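Putative NAD(P)H:FMN oxidoreductase (Porphyromonas gingivalis W83, PDB 3GE5) binds flavin mononucleotide and is probably an oxidoreductase of the nitroreductase family, one that would use NAD(P)H. Local coordinates at residues V76-L86 / P96-T104. Residues are numbered along the deposited sequence; the frame is centred on the assembly and turned at random. Where two conformers were deposited one is given.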
ATOM      1  N   VAL A  76       2.185  -2.533  18.727  1.00 15.83           N
ATOM      2  CA  VAL A  76       1.046  -1.703  19.131  1.00 15.36           C
ATOM      3  C   VAL A  76       1.427  -0.937  20.387  1.00 17.90           C
ATOM      4  O   VAL A  76       1.955  -1.549  21.350  1.00 19.34           O
ATOM      5  CB  VAL A  76      -0.216  -2.565  19.387  1.00 20.26           C
ATOM      6  CG1 VAL A  76      -1.314  -1.686  19.894  1.00 18.06           C
ATOM      7  CG2 VAL A  76      -0.630  -3.340  18.105  1.00 16.98           C
ATOM      8  N   VAL A  77       1.204   0.384  20.376  1.00 15.16           N
ATOM      9  CA  VAL A  77       1.478   1.219  21.556  1.00 17.49           C
ATOM     10  C   VAL A  77       0.183   1.965  21.881  1.00 18.83           C
ATOM     11  O   VAL A  77      -0.269   2.817  21.141  1.00 16.96           O
ATOM     12  CB  VAL A  77       2.669   2.174  21.317  1.00 18.52           C
ATOM     13  CG1 VAL A  77       2.809   3.132  22.500  1.00 18.16           C
ATOM     14  CG2 VAL A  77       3.962   1.337  21.092  1.00 16.84           C
ATOM     15  N   ARG A  78      -0.439   1.605  22.995  1.00 20.91           N
ATOM     16  CA  ARG A  78      -1.667   2.276  23.416  1.00 21.95           C
ATOM     17  C   ARG A  78      -1.771   2.547  24.920  1.00 18.94           C
ATOM     18  O   ARG A  78      -2.589   3.371  25.330  1.00 22.19           O
ATOM     19  CB  ARG A  78      -2.896   1.499  22.951  1.00 22.10           C
ATOM     20  CG  ARG A  78      -2.935   0.124  23.446  1.00 28.65           C
ATOM     21  CD  ARG A  78      -4.256  -0.501  23.167  1.00 37.98           C
ATOM     22  NE  ARG A  78      -4.179  -1.921  23.473  1.00 40.18           N
ATOM     23  CZ  ARG A  78      -5.217  -2.746  23.486  1.00 41.37           C
ATOM     24  NH1 ARG A  78      -6.439  -2.297  23.190  1.00 33.31           N
ATOM     25  NH2 ARG A  78      -5.014  -4.028  23.775  1.00 38.36           N
ATOM     26  N   GLU A  79      -0.969   1.879  25.746  1.00 19.21           N
ATOM     27  CA  GLU A  79      -0.956   2.190  27.180  1.00 19.98           C
ATOM     28  C   GLU A  79      -0.205   3.486  27.402  1.00 21.96           C
ATOM     29  O   GLU A  79       0.657   3.900  26.607  1.00 22.38           O
ATOM     30  CB  GLU A  79      -0.295   1.081  27.984  1.00 20.15           C
ATOM     31  CG  GLU A  79      -1.054  -0.207  27.919  1.00 26.40           C
ATOM     32  CD  GLU A  79      -0.387  -1.290  28.743  1.00 32.01           C
ATOM     33  OE1 GLU A  79       0.747  -1.048  29.274  1.00 45.72           O
ATOM     34  OE2 GLU A  79      -1.001  -2.380  28.824  1.00 51.04           O
ATOM     35  N   GLU A  80      -0.522   4.157  28.495  1.00 22.49           N
ATOM     36  CA  GLU A  80       0.016   5.504  28.685  1.00 24.05           C
ATOM     37  C   GLU A  80       1.538   5.573  28.714  1.00 22.11           C
ATOM     38  O   GLU A  80       2.122   6.492  28.126  1.00 21.99           O
ATOM     39  CB  GLU A  80      -0.577   6.151  29.955  1.00 24.35           C
ATOM     40  CG  GLU A  80      -1.916   6.815  29.658  1.00 35.28           C
ATOM     41  CD  GLU A  80      -1.857   7.712  28.408  1.00 47.89           C
ATOM     42  OE1 GLU A  80      -1.167   8.761  28.474  1.00 57.07           O
ATOM     43  OE2 GLU A  80      -2.466   7.349  27.365  1.00 34.99           O
ATOM     44  N   GLU A  81       2.175   4.598  29.362  1.00 24.28           N
ATOM     45  CA  GLU A  81       3.614   4.602  29.502  1.00 25.99           C
ATOM     46  C   GLU A  81       4.275   4.554  28.134  1.00 23.11           C
ATOM     47  O   GLU A  81       5.202   5.323  27.855  1.00 21.52           O
ATOM     48  CB  GLU A  81       4.080   3.426  30.357  1.00 26.20           C
ATOM     49  CG  GLU A  81       5.607   3.243  30.434  1.00 32.63           C
ATOM     50  CD  GLU A  81       6.029   1.899  31.061  1.00 38.18           C
ATOM     51  OE1 GLU A  81       5.952   1.751  32.309  1.00 57.30           O
ATOM     52  OE2 GLU A  81       6.453   1.000  30.303  1.00 57.62           O
ATOM     53  N   GLY A  82       3.781   3.654  27.289  1.00 19.29           N
ATOM     54  CA  GLY A  82       4.315   3.462  25.946  1.00 20.80           C
ATOM     55  C   GLY A  82       4.051   4.674  25.082  1.00 20.69           C
ATOM     56  O   GLY A  82       4.928   5.101  24.338  1.00 17.47           O
ATOM     57  N   ARG A  83       2.844   5.239  25.163  1.00 18.16           N
ATOM     58  CA  ARG A  83       2.522   6.423  24.352  1.00 19.73           C
ATOM     59  C   ARG A  83       3.457   7.587  24.719  1.00 18.56           C
ATOM     60  O   ARG A  83       3.982   8.301  23.855  1.00 19.16           O
ATOM     61  CB  ARG A  83       1.040   6.842  24.541  1.00 21.39           C
ATOM     62  CG  ARG A  83      -0.008   5.834  24.060  1.00 20.96           C
ATOM     63  CD  ARG A  83      -1.461   6.358  24.285  1.00 22.33           C
ATOM     64  NE  ARG A  83      -1.613   7.554  23.447  1.00 26.30           N
ATOM     65  CZ  ARG A  83      -1.541   8.819  23.868  1.00 27.45           C
ATOM     66  NH1 ARG A  83      -1.437   9.110  25.159  1.00 26.65           N
ATOM     67  NH2 ARG A  83      -1.594   9.813  22.992  1.00 26.64           N
ATOM     68  N   LYS A  84       3.682   7.770  26.008  1.00 18.16           N
ATOM     69  CA  LYS A  84       4.595   8.808  26.489  1.00 18.78           C
ATOM     70  C   LYS A  84       6.054   8.558  26.035  1.00 19.03           C
ATOM     71  O   LYS A  84       6.774   9.505  25.688  1.00 17.99           O
ATOM     72  CB  LYS A  84       4.492   8.926  27.993  1.00 19.02           C
ATOM     73  CG  LYS A  84       3.140   9.524  28.444  1.00 25.04           C
ATOM     74  N   ARG A  85       6.473   7.299  26.049  0.50 17.62           N
ATOM     75  CA  ARG A  85       7.807   6.935  25.556  0.50 19.96           C
ATOM     76  C   ARG A  85       7.957   7.243  24.068  0.50 18.74           C
ATOM     77  O   ARG A  85       9.004   7.726  23.636  0.50 16.85           O
ATOM     78  CB  ARG A  85       8.102   5.456  25.811  0.50 20.70           C
ATOM     79  CG  ARG A  85       8.348   5.145  27.265  0.50 21.27           C
ATOM     80  CD  ARG A  85       8.128   3.667  27.562  0.50 24.54           C
ATOM     81  NE  ARG A  85       9.098   2.830  26.863  0.50 30.64           N
ATOM     82  CZ  ARG A  85       8.883   1.575  26.481  0.50 31.78           C
ATOM     83  NH1 ARG A  85       7.715   0.982  26.718  0.50 31.89           N
ATOM     84  NH2 ARG A  85       9.845   0.905  25.859  0.50 23.78           N
ATOM     85  N   LEU A  86       6.898   7.003  23.300  1.00 17.82           N
ATOM     86  CA  LEU A  86       6.972   7.157  21.847  1.00 17.29           C
ATOM     87  C   LEU A  86       7.016   8.628  21.435  1.00 16.76           C
ATOM     88  O   LEU A  86       7.614   8.993  20.403  1.00 17.46           O
ATOM     89  CB  LEU A  86       5.797   6.444  21.185  1.00 16.33           C
ATOM     90  CG  LEU A  86       5.644   6.540  19.662  1.00 19.68           C
ATOM     91  CD1 LEU A  86       6.910   5.977  18.975  1.00 17.55           C
ATOM     92  CD2 LEU A  86       4.356   5.856  19.160  1.00 16.08           C
ATOM     93  N   PRO A  96       1.386  13.539  19.568  1.00 20.01           N
ATOM     94  CA  PRO A  96       1.104  12.938  20.867  1.00 19.67           C
ATOM     95  C   PRO A  96      -0.368  12.881  21.295  1.00 20.80           C
ATOM     96  O   PRO A  96      -0.663  12.384  22.377  1.00 22.91           O
ATOM     97  CB  PRO A  96       1.913  13.805  21.851  1.00 22.33           C
ATOM     98  CG  PRO A  96       2.214  15.032  21.154  1.00 26.64           C
ATOM     99  CD  PRO A  96       2.170  14.780  19.686  1.00 21.47           C
ATOM    100  N   GLY A  97      -1.284  13.362  20.462  1.00 19.66           N
ATOM    101  CA  GLY A  97      -2.720  13.301  20.757  1.00 19.65           C
ATOM    102  C   GLY A  97      -3.434  12.028  20.292  1.00 20.17           C
ATOM    103  O   GLY A  97      -4.625  11.872  20.556  1.00 19.87           O
ATOM    104  N   ALA A  98      -2.745  11.119  19.558  1.00 18.78           N
ATOM    105  CA  ALA A  98      -3.386   9.906  19.029  1.00 20.36           C
ATOM    106  C   ALA A  98      -3.506   8.825  20.103  1.00 18.94           C
ATOM    107  O   ALA A  98      -2.516   8.527  20.809  1.00 20.50           O
ATOM    108  CB  ALA A  98      -2.592   9.366  17.797  1.00 18.54           C
ATOM    109  N   PRO A  99      -4.703   8.243  20.284  1.00 18.96           N
ATOM    110  CA  PRO A  99      -4.861   7.214  21.270  1.00 19.83           C
ATOM    111  C   PRO A  99      -4.085   5.950  21.052  1.00 18.04           C
ATOM    112  O   PRO A  99      -3.726   5.317  22.023  1.00 21.42           O
ATOM    113  CB  PRO A  99      -6.352   6.848  21.189  1.00 23.71           C
ATOM    114  CG  PRO A  99      -6.978   7.871  20.397  1.00 24.37           C
ATOM    115  CD  PRO A  99      -5.982   8.623  19.654  1.00 22.73           C
ATOM    116  N   ILE A 100      -3.934   5.537  19.788  1.00 17.67           N
ATOM    117  CA  ILE A 100      -3.272   4.280  19.461  1.00 18.04           C
ATOM    118  C   ILE A 100      -2.255   4.505  18.368  1.00 18.42           C
ATOM    119  O   ILE A 100      -2.528   5.211  17.402  1.00 16.48           O
ATOM    120  CB  ILE A 100      -4.284   3.193  19.000  1.00 18.96           C
ATOM    121  CG1 ILE A 100      -5.259   2.902  20.138  1.00 20.11           C
ATOM    122  CG2 ILE A 100      -3.542   1.872  18.606  1.00 17.18           C
ATOM    123  CD1 ILE A 100      -6.282   1.815  19.845  1.00 22.83           C
ATOM    124  N   TYR A 101      -1.096   3.876  18.534  1.00 17.22           N
ATOM    125  CA  TYR A 101      -0.089   3.843  17.480  1.00 16.59           C
ATOM    126  C   TYR A 101       0.226   2.398  17.099  1.00 17.37           C
ATOM    127  O   TYR A 101       0.435   1.545  17.961  1.00 16.45           O
ATOM    128  CB  TYR A 101       1.206   4.524  17.918  1.00 18.75           C
ATOM    129  CG  TYR A 101       1.022   5.903  18.483  1.00 17.46           C
ATOM    130  CD1 TYR A 101       1.105   7.028  17.670  1.00 20.37           C
ATOM    131  CD2 TYR A 101       0.817   6.082  19.860  1.00 17.98           C
ATOM    132  CE1 TYR A 101       0.974   8.312  18.203  1.00 17.77           C
ATOM    133  CE2 TYR A 101       0.694   7.349  20.404  1.00 18.72           C
ATOM    134  CZ  TYR A 101       0.773   8.454  19.579  1.00 17.07           C
ATOM    135  OH  TYR A 101       0.639   9.701  20.162  1.00 19.57           O
ATOM    136  N   ILE A 102       0.242   2.119  15.800  1.00 15.66           N
ATOM    137  CA  ILE A 102       0.741   0.837  15.315  1.00 14.63           C
ATOM    138  C   ILE A 102       2.059   1.095  14.561  1.00 16.24           C
ATOM    139  O   ILE A 102       2.049   1.699  13.454  1.00 16.57           O
ATOM    140  CB  ILE A 102      -0.259   0.083  14.401  1.00 16.88           C
ATOM    141  CG1 ILE A 102      -1.610  -0.118  15.106  1.00 16.26           C
ATOM    142  CG2 ILE A 102       0.350  -1.261  13.959  1.00 15.32           C
ATOM    143  CD1 ILE A 102      -2.768  -0.643  14.135  1.00 16.51           C
ATOM    144  N   ILE A 103       3.156   0.693  15.205  1.00 17.46           N
ATOM    145  CA  ILE A 103       4.509   0.886  14.624  1.00 16.75           C
ATOM    146  C   ILE A 103       4.776  -0.309  13.741  1.00 16.73           C
ATOM    147  O   ILE A 103       4.879  -1.443  14.242  1.00 17.10           O
ATOM    148  CB  ILE A 103       5.611   0.990  15.694  1.00 14.28           C
ATOM    149  CG1 ILE A 103       5.215   1.994  16.787  1.00 17.46           C
ATOM    150  CG2 ILE A 103       6.976   1.331  15.019  1.00 17.43           C
ATOM    151  CD1 ILE A 103       6.174   2.179  17.932  1.00 18.60           C
ATOM    152  N   THR A 104       4.894  -0.087  12.434  1.00 15.88           N
ATOM    153  CA  THR A 104       5.156  -1.178  11.511  1.00 15.52           C
ATOM    154  C   THR A 104       6.656  -1.297  11.276  1.00 15.79           C
ATOM    155  O   THR A 104       7.290  -0.396  10.724  1.00 17.25           O
ATOM    156  CB  THR A 104       4.400  -1.003  10.197  1.00 16.58           C
ATOM    157  OG1 THR A 104       3.005  -0.906  10.507  1.00 18.10           O
ATOM    158  CG2 THR A 104       4.630  -2.171   9.218  1.00 16.67           C
TER
HETATM  159  O   HOH W   1      -4.833   4.933  24.370  1.00 31.81           O
HETATM  160  O   HOH W   2       2.525   9.859  22.362  1.00 23.95           O
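The carbonyl oxygen of Ala98 is gripped by two nitrogens of one guanidinium: Arg83 NE lies 3.0 Å from Ala98 O, and Arg83 NH2 comes to 2.7 Å of the same atom. The approach is side-on. NE is somewhat tilted from the carbonyl plane, whereas NH2 stands well above it. A weak bond from NH2 to Pro96 O adds a second carbonyl of the turn. The arginine gets there by a bend at chi3, which turns its end from the helix toward 96-98. On the helix side, Glu80 OE2 accepts a 3.0 Å hydrogen bond from Arg83 NH1 on its syn lone pair, as part of a salt bridge that probably helps to fix the rotation of the group.

The Arg83 chain crosses Tyr101 at about a right angle, its guanidinium nearly parallel to the ring (13°) but not stacked on it. Over one ring face sits Leu86 CD2, a CH-pi contact 3.7 Å from the Tyr101 centroid; the other branch, CD1, meets Ile103 CD1 tip to tip. With CG opposite the backbone N, the branched end of Leu86 is carried to the strand, and chi2 (59°) divides the methyls between Tyr101 and Ile103. Val77 CG2 meets the same Ile103 CD1. Tyr101 OH is hydrogen-bonded to Phe95 O, and a water links it to Arg83 O.

At the start of segment 76-86, Val77 and Tyr101 form an antiparallel hydrogen-bonded pair, with Val77 N 2.8 Å from Tyr101 O at a nearly straight 172°. Val76, on the other face with Ile102, packs against helix 50-62 and pairs with a strand of the second subunit. A short helix thus packs on the antiparallel sheet and clasps the turn that follows FMN-binding Trp94, within the alpha+beta fold of dimeric nitroreductases.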